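PDB 3KEW: DHHA1 domain protein from Clostridium perfringens, which is probably a zinc-dependent hydrolase that removes wrongly attached amino acids from tRNA, as relatives of the alanyl-tRNA synthetase editing domain do. Local coordinates for residues A[61-65]-A[66-70]; A[132-136]-A[137-141]; A[159-163]-A[164-168]. All coordinates share one frame; numbering follows the deposited sequence.

Contact 1: residues A[61-65]-A[66-70]; sequences VYEEE and GKVYH
Y62 and Y69 are an antiparallel hydrogen-bonded pair with their side chains on the same face of the hairpin. Y69 CB makes a CH-pi contact over one face of the Y62 ring, 3.5 Å from Y62 CZ. CG of Y62 is held between its backbone N and carbonyl carbon (chi1 62°), which swings the ring across the neighbouring strand. The ring planes differ by only 20°, but with centroids 5.3 Å apart they are too far displaced for a full offset stack. Further along, the edge of the Y69 ring meets E64, with CE1 3.6 Å from the carbonyl O of E64 and close to its CB. The Y62 hydroxyl is hydrogen-bonded to ND1 of H31 on strand 29-34.

Apolar contact marks the other face, where V61 CG1 presses on V68 CG1 at 3.5 Å, tighter than ordinary van der Waals contact.

Backbone bonds set the register. Y69 N to Y62 O, 2.8 Å, is nearly straight, and Y62 N returns a bond to Y69 O. Near the turn, E64 N donates to K67 O at 2.9 Å, whereas K67 N meets E64 O from above the carbonyl plane in a more bent bond.

With E65 and G66 both at positive phi, this is a two-residue beta hairpin closed by a type I' turn, joining neighbouring strands of the six-stranded antiparallel barrel.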
ATOM      1  N   VAL A  61      -9.158  -4.602  11.012  1.00 55.28           N
ATOM      2  CA  VAL A  61      -8.568  -3.353  11.461  1.00 51.12           C
ATOM      3  C   VAL A  61      -9.222  -2.252  10.643  1.00 54.28           C
ATOM      4  O   VAL A  61      -9.321  -2.353   9.417  1.00 52.90           O
ATOM      5  CB  VAL A  61      -7.021  -3.309  11.290  1.00 48.54           C
ATOM      6  CG1 VAL A  61      -6.465  -2.034  11.876  1.00 39.91           C
ATOM      7  CG2 VAL A  61      -6.353  -4.474  11.973  1.00 49.26           C
ATOM      8  N   TYR A  62      -9.700  -1.222  11.329  1.00 55.54           N
ATOM      9  CA  TYR A  62     -10.291  -0.069  10.670  1.00 56.80           C
ATOM     10  C   TYR A  62      -9.877   1.205  11.387  1.00 55.60           C
ATOM     11  O   TYR A  62      -9.427   1.163  12.536  1.00 53.92           O
ATOM     12  CB  TYR A  62     -11.822  -0.198  10.608  1.00 59.70           C
ATOM     13  CG  TYR A  62     -12.524  -0.250  11.957  1.00 58.97           C
ATOM     14  CD1 TYR A  62     -12.682  -1.458  12.641  1.00 59.25           C
ATOM     15  CD2 TYR A  62     -13.053   0.909  12.534  1.00 59.61           C
ATOM     16  CE1 TYR A  62     -13.334  -1.507  13.874  1.00 61.21           C
ATOM     17  CE2 TYR A  62     -13.705   0.872  13.764  1.00 59.81           C
ATOM     18  CZ  TYR A  62     -13.850  -0.339  14.423  1.00 61.91           C
ATOM     19  OH  TYR A  62     -14.491  -0.375  15.643  1.00 62.80           O
ATOM     20  N   GLU A  63     -10.027   2.333  10.702  1.00 60.63           N
ATOM     21  CA  GLU A  63      -9.752   3.633  11.288  1.00 62.99           C
ATOM     22  C   GLU A  63     -11.044   4.428  11.421  1.00 68.38           C
ATOM     23  O   GLU A  63     -11.822   4.525  10.472  1.00 67.92           O
ATOM     24  CB  GLU A  63      -8.735   4.416  10.456  1.00 61.87           C
ATOM     25  CG  GLU A  63      -8.196   5.661  11.155  1.00 65.74           C
ATOM     26  CD  GLU A  63      -7.173   6.421  10.332  1.00 70.03           C
ATOM     27  OE1 GLU A  63      -6.393   5.774   9.599  1.00 77.48           O
ATOM     28  OE2 GLU A  63      -7.146   7.669  10.425  1.00 73.34           O
ATOM     29  N   GLU A  64     -11.268   4.983  12.609  1.00 72.51           N
ATOM     30  CA  GLU A  64     -12.423   5.833  12.859  1.00 78.45           C
ATOM     31  C   GLU A  64     -11.989   7.072  13.641  1.00 76.71           C
ATOM     32  O   GLU A  64     -11.467   6.955  14.754  1.00 74.91           O
ATOM     33  CB  GLU A  64     -13.511   5.054  13.601  1.00 78.01           C
ATOM     34  CG  GLU A  64     -14.895   5.685  13.544  1.00 83.19           C
ATOM     35  CD  GLU A  64     -15.926   4.897  14.331  1.00 84.56           C
ATOM     36  OE1 GLU A  64     -16.172   3.718  13.989  1.00 86.94           O
ATOM     37  OE2 GLU A  64     -16.492   5.458  15.293  1.00 90.89           O
ATOM     38  N   GLU A  65     -12.196   8.239  13.026  1.00 77.08           N
ATOM     39  CA  GLU A  65     -11.830   9.554  13.582  1.00 79.52           C
ATOM     40  C   GLU A  65     -10.358   9.662  13.993  1.00 75.23           C
ATOM     41  O   GLU A  65     -10.034  10.172  15.070  1.00 78.06           O
ATOM     42  CB  GLU A  65     -12.767   9.955  14.735  1.00 81.61           C
ATOM     43  CG  GLU A  65     -14.165  10.381  14.291  1.00 85.21           C
ATOM     44  CD  GLU A  65     -15.172  10.383  15.433  1.00 86.05           C
ATOM     45  OE1 GLU A  65     -14.764  10.580  16.600  1.00 87.41           O
ATOM     46  OE2 GLU A  65     -16.376  10.187  15.159  1.00 89.44           O
ATOM     47  N   GLY A  66      -9.479   9.166  13.127  1.00 72.38           N
ATOM     48  CA  GLY A  66      -8.036   9.205  13.359  1.00 67.70           C
ATOM     49  C   GLY A  66      -7.519   8.145  14.316  1.00 63.72           C
ATOM     50  O   GLY A  66      -6.382   8.225  14.769  1.00 66.17           O
ATOM     51  N   LYS A  67      -8.343   7.147  14.621  1.00 60.97           N
ATOM     52  CA  LYS A  67      -7.956   6.114  15.579  1.00 61.90           C
ATOM     53  C   LYS A  67      -8.092   4.728  14.977  1.00 61.58           C
ATOM     54  O   LYS A  67      -9.117   4.395  14.391  1.00 62.48           O
ATOM     55  CB  LYS A  67      -8.784   6.213  16.865  1.00 66.19           C
ATOM     56  CG  LYS A  67      -8.471   7.436  17.716  1.00 72.76           C
ATOM     57  CD  LYS A  67      -9.460   7.585  18.858  1.00 82.23           C
ATOM     58  CE  LYS A  67      -9.116   8.789  19.723  1.00 88.70           C
ATOM     59  NZ  LYS A  67      -9.966   8.838  20.944  1.00 95.96           N
ATOM     60  N   VAL A  68      -7.047   3.924  15.140  1.00 56.41           N
ATOM     61  CA  VAL A  68      -6.995   2.592  14.570  1.00 52.75           C
ATOM     62  C   VAL A  68      -7.552   1.564  15.566  1.00 49.25           C
ATOM     63  O   VAL A  68      -6.999   1.375  16.654  1.00 49.98           O
ATOM     64  CB  VAL A  68      -5.541   2.223  14.126  1.00 48.24           C
ATOM     65  CG1 VAL A  68      -5.498   0.835  13.537  1.00 43.74           C
ATOM     66  CG2 VAL A  68      -5.000   3.233  13.117  1.00 48.15           C
ATOM     67  N   TYR A  69      -8.636   0.901  15.172  1.00 49.66           N
ATOM     68  CA  TYR A  69      -9.310  -0.093  16.007  1.00 50.21           C
ATOM     69  C   TYR A  69      -9.078  -1.517  15.535  1.00 51.98           C
ATOM     70  O   TYR A  69      -9.191  -1.810  14.351  1.00 54.39           O
ATOM     71  CB  TYR A  69     -10.815   0.168  16.045  1.00 53.25           C
ATOM     72  CG  TYR A  69     -11.205   1.475  16.694  1.00 58.12           C
ATOM     73  CD1 TYR A  69     -11.345   2.634  15.936  1.00 56.35           C
ATOM     74  CD2 TYR A  69     -11.430   1.555  18.066  1.00 64.10           C
ATOM     75  CE1 TYR A  69     -11.698   3.840  16.524  1.00 64.53           C
ATOM     76  CE2 TYR A  69     -11.788   2.764  18.668  1.00 66.48           C
ATOM     77  CZ  TYR A  69     -11.923   3.899  17.887  1.00 63.53           C
ATOM     78  OH  TYR A  69     -12.272   5.102  18.465  1.00 62.89           O
ATOM     79  N   HIS A  70      -8.804  -2.404  16.480  1.00 53.23           N
ATOM     80  CA  HIS A  70      -8.495  -3.794  16.194  1.00 54.97           C
ATOM     81  C   HIS A  70      -9.624  -4.675  16.712  1.00 59.10           C
ATOM     82  O   HIS A  70      -9.959  -4.637  17.899  1.00 58.70           O
ATOM     83  CB  HIS A  70      -7.164  -4.191  16.855  1.00 55.78           C
ATOM     84  CG  HIS A  70      -6.025  -3.269  16.529  1.00 52.58           C
ATOM     85  ND1 HIS A  70      -5.962  -1.968  16.982  1.00 52.28           N
ATOM     86  CD2 HIS A  70      -4.907  -3.461  15.788  1.00 52.33           C
ATOM     87  CE1 HIS A  70      -4.859  -1.395  16.530  1.00 52.87           C
ATOM     88  NE2 HIS A  70      -4.200  -2.282  15.806  1.00 49.70           N
TER

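Contact 2: residues A[132-136]-A[137-141]; sequences GFLDE and KTIRE
The carbonyl O of D135, the N-cap residue of helix 136-152, is approached by three groups of the first helical turn. I139 N gives this oxygen a straight bond (3.3 Å, 167°) in the carbonyl plane. T138 N adds a weak, bent one, and T138 OG1 comes within 2.9 Å of it. The carboxylate supplies the capping bond proper: OD1 accepts from T138 N at 2.9 Å, nearly along its own C-O axis, and T138 OG1 is equally near. D135 CG stands between the backbone N and the carbonyl carbon (chi1 52°), and this turns OD1 back over the start of the helix. A negative group here would be expected to suit the positive end of the helix dipole.

Beside the cap, L134 and I139 cross at about a right angle, with L134 CB 3.8 Å from I139 CG1. L134 also packs on F108 of helix 88-112, which carries the zinc ligands H98 and H102, while I139 lies against W214 of strand 209-217. R140 NH1 forms a salt bridge with E143, and the backbone N of R140 donates to E136 O at 2.9 Å, nearly in line with the carbonyl bond.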
ATOM      1  N   GLY A 132      -6.325   5.216 -23.294  1.00 59.56           N
ATOM      2  CA  GLY A 132      -6.116   4.956 -24.712  1.00 60.65           C
ATOM      3  C   GLY A 132      -5.947   3.485 -25.032  1.00 61.18           C
ATOM      4  O   GLY A 132      -5.870   2.639 -24.131  1.00 58.45           O
ATOM      5  N   PHE A 133      -5.909   3.189 -26.330  1.00 63.34           N
ATOM      6  CA  PHE A 133      -5.612   1.850 -26.824  1.00 66.61           C
ATOM      7  C   PHE A 133      -4.107   1.625 -26.744  1.00 66.55           C
ATOM      8  O   PHE A 133      -3.311   2.522 -27.045  1.00 70.25           O
ATOM      9  CB  PHE A 133      -6.110   1.680 -28.270  1.00 71.10           C
ATOM     10  CG  PHE A 133      -5.585   0.438 -28.967  1.00 75.80           C
ATOM     11  CD1 PHE A 133      -6.156  -0.814 -28.719  1.00 80.34           C
ATOM     12  CD2 PHE A 133      -4.525   0.524 -29.879  1.00 76.43           C
ATOM     13  CE1 PHE A 133      -5.677  -1.966 -29.359  1.00 76.04           C
ATOM     14  CE2 PHE A 133      -4.037  -0.618 -30.521  1.00 77.21           C
ATOM     15  CZ  PHE A 133      -4.616  -1.867 -30.260  1.00 76.91           C
ATOM     16  N   LEU A 134      -3.725   0.426 -26.325  1.00 59.76           N
ATOM     17  CA  LEU A 134      -2.330   0.029 -26.318  1.00 59.66           C
ATOM     18  C   LEU A 134      -2.197  -1.298 -27.037  1.00 58.24           C
ATOM     19  O   LEU A 134      -2.970  -2.231 -26.790  1.00 58.52           O
ATOM     20  CB  LEU A 134      -1.817  -0.118 -24.885  1.00 59.97           C
ATOM     21  CG  LEU A 134      -1.813   1.073 -23.931  1.00 55.69           C
ATOM     22  CD1 LEU A 134      -1.552   0.552 -22.530  1.00 58.14           C
ATOM     23  CD2 LEU A 134      -0.759   2.081 -24.332  1.00 52.80           C
ATOM     24  N   ASP A 135      -1.223  -1.387 -27.931  1.00 59.03           N
ATOM     25  CA  ASP A 135      -0.944  -2.657 -28.589  1.00 58.46           C
ATOM     26  C   ASP A 135      -0.074  -3.539 -27.689  1.00 57.16           C
ATOM     27  O   ASP A 135       0.487  -3.058 -26.695  1.00 54.13           O
ATOM     28  CB  ASP A 135      -0.319  -2.446 -29.979  1.00 61.59           C
ATOM     29  CG  ASP A 135       0.887  -1.515 -29.960  1.00 67.33           C
ATOM     30  OD1 ASP A 135       1.761  -1.654 -29.079  1.00 70.35           O
ATOM     31  OD2 ASP A 135       0.975  -0.645 -30.852  1.00 75.64           O
ATOM     32  N   GLU A 136       0.034  -4.818 -28.042  1.00 56.85           N
ATOM     33  CA  GLU A 136       0.818  -5.791 -27.280  1.00 60.13           C
ATOM     34  C   GLU A 136       2.289  -5.386 -27.159  1.00 58.62           C
ATOM     35  O   GLU A 136       2.894  -5.542 -26.095  1.00 57.95           O
ATOM     36  CB  GLU A 136       0.686  -7.180 -27.905  1.00 59.72           C
ATOM     37  CG  GLU A 136       1.442  -8.275 -27.172  1.00 64.73           C
ATOM     38  CD  GLU A 136       1.338  -9.630 -27.843  1.00 68.83           C
ATOM     39  OE1 GLU A 136       0.446  -9.820 -28.699  1.00 74.17           O
ATOM     40  OE2 GLU A 136       2.152 -10.513 -27.498  1.00 79.10           O
ATOM     41  N   LYS A 137       2.839  -4.840 -28.239  1.00 57.20           N
ATOM     42  CA  LYS A 137       4.226  -4.387 -28.263  1.00 55.10           C
ATOM     43  C   LYS A 137       4.545  -3.397 -27.136  1.00 51.19           C
ATOM     44  O   LYS A 137       5.514  -3.585 -26.411  1.00 47.79           O
ATOM     45  CB  LYS A 137       4.569  -3.776 -29.631  1.00 58.50           C
ATOM     46  CG  LYS A 137       5.964  -3.154 -29.708  1.00 56.86           C
ATOM     47  CD  LYS A 137       6.252  -2.583 -31.082  1.00 62.39           C
ATOM     48  CE  LYS A 137       7.416  -1.602 -31.027  1.00 69.96           C
ATOM     49  NZ  LYS A 137       8.055  -1.400 -32.353  1.00 76.47           N
ATOM     50  N   THR A 138       3.722  -2.359 -26.993  1.00 54.00           N
ATOM     51  CA  THR A 138       3.970  -1.285 -26.020  1.00 55.41           C
ATOM     52  C   THR A 138       3.773  -1.772 -24.587  1.00 48.76           C
ATOM     53  O   THR A 138       4.521  -1.391 -23.693  1.00 53.29           O
ATOM     54  CB  THR A 138       3.072  -0.050 -26.265  1.00 57.54           C
ATOM     55  OG1 THR A 138       1.715  -0.475 -26.402  1.00 65.63           O
ATOM     56  CG2 THR A 138       3.495   0.694 -27.532  1.00 58.92           C
ATOM     57  N   ILE A 139       2.767  -2.620 -24.393  1.00 42.54           N
ATOM     58  CA  ILE A 139       2.485  -3.231 -23.104  1.00 46.74           C
ATOM     59  C   ILE A 139       3.663  -4.090 -22.636  1.00 51.62           C
ATOM     60  O   ILE A 139       4.158  -3.916 -21.507  1.00 51.70           O
ATOM     61  CB  ILE A 139       1.153  -4.008 -23.150  1.00 46.02           C
ATOM     62  CG1 ILE A 139      -0.013  -3.013 -23.238  1.00 40.67           C
ATOM     63  CG2 ILE A 139       1.001  -4.942 -21.930  1.00 54.48           C
ATOM     64  CD1 ILE A 139      -1.369  -3.648 -23.390  1.00 51.89           C
ATOM     65  N   ARG A 140       4.156  -4.960 -23.522  1.00 50.14           N
ATOM     66  CA  ARG A 140       5.316  -5.814 -23.205  1.00 46.52           C
ATOM     67  C   ARG A 140       6.607  -5.021 -23.000  1.00 43.59           C
ATOM     68  O   ARG A 140       7.458  -5.431 -22.217  1.00 46.00           O
ATOM     69  CB  ARG A 140       5.511  -6.928 -24.245  1.00 47.92           C
ATOM     70  CG  ARG A 140       4.382  -7.966 -24.293  1.00 39.22           C
ATOM     71  CD  ARG A 140       4.217  -8.697 -22.992  1.00 44.88           C
ATOM     72  NE  ARG A 140       3.029  -9.551 -23.016  1.00 48.63           N
ATOM     73  CZ  ARG A 140       2.493 -10.134 -21.945  1.00 49.89           C
ATOM     74  NH1 ARG A 140       3.025  -9.951 -20.744  1.00 43.51           N
ATOM     75  NH2 ARG A 140       1.414 -10.900 -22.078  1.00 46.47           N
ATOM     76  N   GLU A 141       6.748  -3.882 -23.684  1.00 40.14           N
ATOM     77  CA  GLU A 141       7.890  -2.994 -23.442  1.00 45.13           C
ATOM     78  C   GLU A 141       7.843  -2.328 -22.056  1.00 47.02           C
ATOM     79  O   GLU A 141       8.886  -2.084 -21.438  1.00 46.52           O
ATOM     80  CB  GLU A 141       7.998  -1.931 -24.539  1.00 43.41           C
ATOM     81  CG  GLU A 141       8.625  -2.442 -25.821  1.00 55.52           C
ATOM     82  CD  GLU A 141       8.530  -1.459 -26.984  1.00 60.21           C
ATOM     83  OE1 GLU A 141       7.973  -0.350 -26.810  1.00 69.89           O
ATOM     84  OE2 GLU A 141       9.015  -1.804 -28.082  1.00 71.36           O
TER

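Contact 3: residues A[159-163]-A[164-168]; sequences YAPSK and KELKK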
ATOM      1  N   TYR A 159       6.922   9.549   2.604  1.00 52.50           N
ATOM      2  CA  TYR A 159       7.083  10.639   3.569  1.00 56.24           C
ATOM      3  C   TYR A 159       5.870  11.573   3.632  1.00 54.64           C
ATOM      4  O   TYR A 159       5.091  11.661   2.684  1.00 48.45           O
ATOM      5  CB  TYR A 159       8.382  11.429   3.313  1.00 55.91           C
ATOM      6  CG  TYR A 159       8.558  11.986   1.914  1.00 63.76           C
ATOM      7  CD1 TYR A 159       8.261  13.317   1.627  1.00 65.30           C
ATOM      8  CD2 TYR A 159       9.058  11.189   0.883  1.00 71.37           C
ATOM      9  CE1 TYR A 159       8.431  13.834   0.339  1.00 62.20           C
ATOM     10  CE2 TYR A 159       9.226  11.688  -0.403  1.00 67.73           C
ATOM     11  CZ  TYR A 159       8.915  13.010  -0.671  1.00 69.90           C
ATOM     12  OH  TYR A 159       9.094  13.494  -1.958  1.00 66.12           O
ATOM     13  N   ALA A 160       5.704  12.238   4.773  1.00 50.34           N
ATOM     14  CA  ALA A 160       4.698  13.276   4.917  1.00 48.69           C
ATOM     15  C   ALA A 160       5.443  14.598   4.978  1.00 54.69           C
ATOM     16  O   ALA A 160       5.983  14.946   6.033  1.00 57.85           O
ATOM     17  CB  ALA A 160       3.874  13.051   6.171  1.00 48.73           C
ATOM     18  N   PRO A 161       5.508  15.322   3.840  1.00 56.61           N
ATOM     19  CA  PRO A 161       6.244  16.586   3.776  1.00 62.18           C
ATOM     20  C   PRO A 161       5.718  17.630   4.756  1.00 66.94           C
ATOM     21  O   PRO A 161       4.508  17.739   4.968  1.00 63.54           O
ATOM     22  CB  PRO A 161       5.991  17.080   2.343  1.00 59.88           C
ATOM     23  CG  PRO A 161       5.583  15.908   1.582  1.00 53.32           C
ATOM     24  CD  PRO A 161       4.881  14.997   2.546  1.00 56.16           C
ATOM     25  N   SER A 162       6.644  18.365   5.362  1.00 75.73           N
ATOM     26  CA  SER A 162       6.329  19.580   6.089  1.00 83.26           C
ATOM     27  C   SER A 162       5.785  20.610   5.101  1.00 87.61           C
ATOM     28  O   SER A 162       6.166  20.611   3.927  1.00 86.68           O
ATOM     29  CB  SER A 162       7.585  20.120   6.768  1.00 83.07           C
ATOM     30  OG  SER A 162       7.333  21.376   7.371  1.00 91.95           O
ATOM     31  N   LYS A 163       4.907  21.487   5.585  1.00 93.06           N
ATOM     32  CA  LYS A 163       4.284  22.535   4.764  1.00 97.94           C
ATOM     33  C   LYS A 163       5.306  23.448   4.068  1.00 99.12           C
ATOM     34  O   LYS A 163       5.013  24.025   3.018  1.00 99.89           O
ATOM     35  CB  LYS A 163       3.307  23.361   5.607  1.00100.58           C
ATOM     36  CG  LYS A 163       2.254  22.525   6.330  1.00105.47           C
ATOM     37  CD  LYS A 163       1.663  23.276   7.514  1.00110.63           C
ATOM     38  CE  LYS A 163       0.807  22.360   8.380  1.00113.10           C
ATOM     39  NZ  LYS A 163       0.178  23.092   9.516  1.00112.48           N
ATOM     40  N   LYS A 164       6.495  23.563   4.666  1.00 99.96           N
ATOM     41  CA  LYS A 164       7.660  24.201   4.046  1.00 99.94           C
ATOM     42  C   LYS A 164       8.115  23.450   2.797  1.00 98.00           C
ATOM     43  O   LYS A 164       8.176  24.025   1.705  1.00 97.71           O
ATOM     44  CB  LYS A 164       8.825  24.282   5.044  1.00101.26           C
ATOM     45  CG  LYS A 164       9.054  25.653   5.668  1.00103.85           C
ATOM     46  CD  LYS A 164      10.052  26.473   4.857  1.00102.71           C
ATOM     47  CE  LYS A 164      10.496  27.715   5.616  1.00102.17           C
ATOM     48  NZ  LYS A 164      11.553  28.463   4.881  1.00 99.62           N
ATOM     49  N   GLU A 165       8.419  22.164   2.959  1.00 94.65           N
ATOM     50  CA  GLU A 165       8.945  21.359   1.858  1.00 92.18           C
ATOM     51  C   GLU A 165       7.863  20.884   0.885  1.00 91.00           C
ATOM     52  O   GLU A 165       8.186  20.404  -0.198  1.00 91.06           O
ATOM     53  CB  GLU A 165       9.805  20.195   2.373  1.00 90.44           C
ATOM     54  CG  GLU A 165       9.070  19.169   3.217  1.00 89.93           C
ATOM     55  CD  GLU A 165       9.959  18.481   4.246  1.00 90.28           C
ATOM     56  OE1 GLU A 165      11.192  18.671   4.203  1.00 92.43           O
ATOM     57  OE2 GLU A 165       9.420  17.742   5.104  1.00 83.91           O
ATOM     58  N   LEU A 166       6.593  21.044   1.268  1.00 92.27           N
ATOM     59  CA  LEU A 166       5.447  20.692   0.416  1.00 94.10           C
ATOM     60  C   LEU A 166       5.294  21.662  -0.758  1.00 95.43           C
ATOM     61  O   LEU A 166       4.728  21.313  -1.792  1.00 95.82           O
ATOM     62  CB  LEU A 166       4.145  20.665   1.229  1.00 91.82           C
ATOM     63  CG  LEU A 166       3.193  19.458   1.148  1.00 91.88           C
ATOM     64  CD1 LEU A 166       1.945  19.721   1.979  1.00 92.55           C
ATOM     65  CD2 LEU A 166       2.802  19.058  -0.272  1.00 87.86           C
ATOM     66  N   LYS A 167       5.807  22.876  -0.588  1.00 99.26           N
ATOM     67  CA  LYS A 167       5.759  23.901  -1.628  1.00102.32           C
ATOM     68  C   LYS A 167       6.787  23.654  -2.741  1.00102.11           C
ATOM     69  O   LYS A 167       6.619  24.135  -3.864  1.00101.46           O
ATOM     70  CB  LYS A 167       5.930  25.293  -1.010  1.00103.46           C
ATOM     71  CG  LYS A 167       4.772  25.691  -0.096  1.00106.61           C
ATOM     72  CD  LYS A 167       5.059  26.956   0.700  1.00104.56           C
ATOM     73  CE  LYS A 167       3.901  27.261   1.640  1.00103.54           C
ATOM     74  NZ  LYS A 167       4.102  28.525   2.393  1.00105.31           N
ATOM     75  N   LYS A 168       7.839  22.900  -2.422  1.00101.83           N
ATOM     76  CA  LYS A 168       8.853  22.514  -3.408  1.00100.65           C
ATOM     77  C   LYS A 168       8.577  21.148  -4.048  1.00 97.30           C
ATOM     78  O   LYS A 168       9.373  20.666  -4.864  1.00 96.92           O
ATOM     79  CB  LYS A 168      10.257  22.547  -2.789  1.00103.44           C
ATOM     80  CG  LYS A 168      10.913  23.934  -2.754  1.00108.79           C
ATOM     81  CD  LYS A 168      11.112  24.544  -4.156  1.00113.56           C
ATOM     82  CE  LYS A 168      12.145  23.789  -5.000  1.00114.48           C
ATOM     83  NZ  LYS A 168      13.538  23.916  -4.478  1.00111.92           N
TER
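E165 turns its side chain back along the chain so that its carboxylate lies beside S162, and this reversal organises the contact. CG of E165 is placed between its own backbone N and carbonyl carbon (chi1 63°), and the rest of the chain runs out extended toward the residues before it. OE2 then accepts S162 N in an almost straight bond of 2.9 Å. It is met on its anti side, 19° out of the carboxylate plane, and it also lies close to S162 CB.

P161 lies against both E165 and L166. Its CB is 3.8 Å from E165 CG and 3.9 Å from L166 CG, so the methylene part of the glutamate and the branch point of the leucine meet the same corner of the proline ring. P161 touches I184 of strand 184-187, while L166 meets L175 further along the same loop. The zinc ion is about 14 Å from the P161 side chain.

K167 lays its aliphatic chain alongside the carbonyl O of K163, with CG 3.5 Å from it. L166 N donates to S162 O at 2.7 Å, bent at the hydrogen although nearly in line with the carbonyl bond.

The S162 N to E165 carboxylate bond is one half of what a capping box contains. The reciprocal half is missing, because S162 OG stands 4.6 Å from E165 N. What follows is a single helix-like turn, its residues K164 to K167 forming a type I beta turn.

Along the chain the three contacts come in series, each formed by neighbouring residues as the backbone changes course. Contact 1 closes a hairpin of the closed antiparallel barrel. Contact 2 starts helix 136-152 after strand 126-131 of the four-stranded sheet, and contact 3 lies in the loop between strands 156-159 and 184-187. Contacts 1 and 2 sit on opposite sides of the chain's centre, about 41 Å apart between centres. The centre of contact 3 is about 26 Å from that of contact 1 and about 36 Å from that of contact 2, and none touches another. The three local motifs, a hairpin turn, a helix cap and a helix-like loop turn, thus belong to separate parts of an elongated molecule.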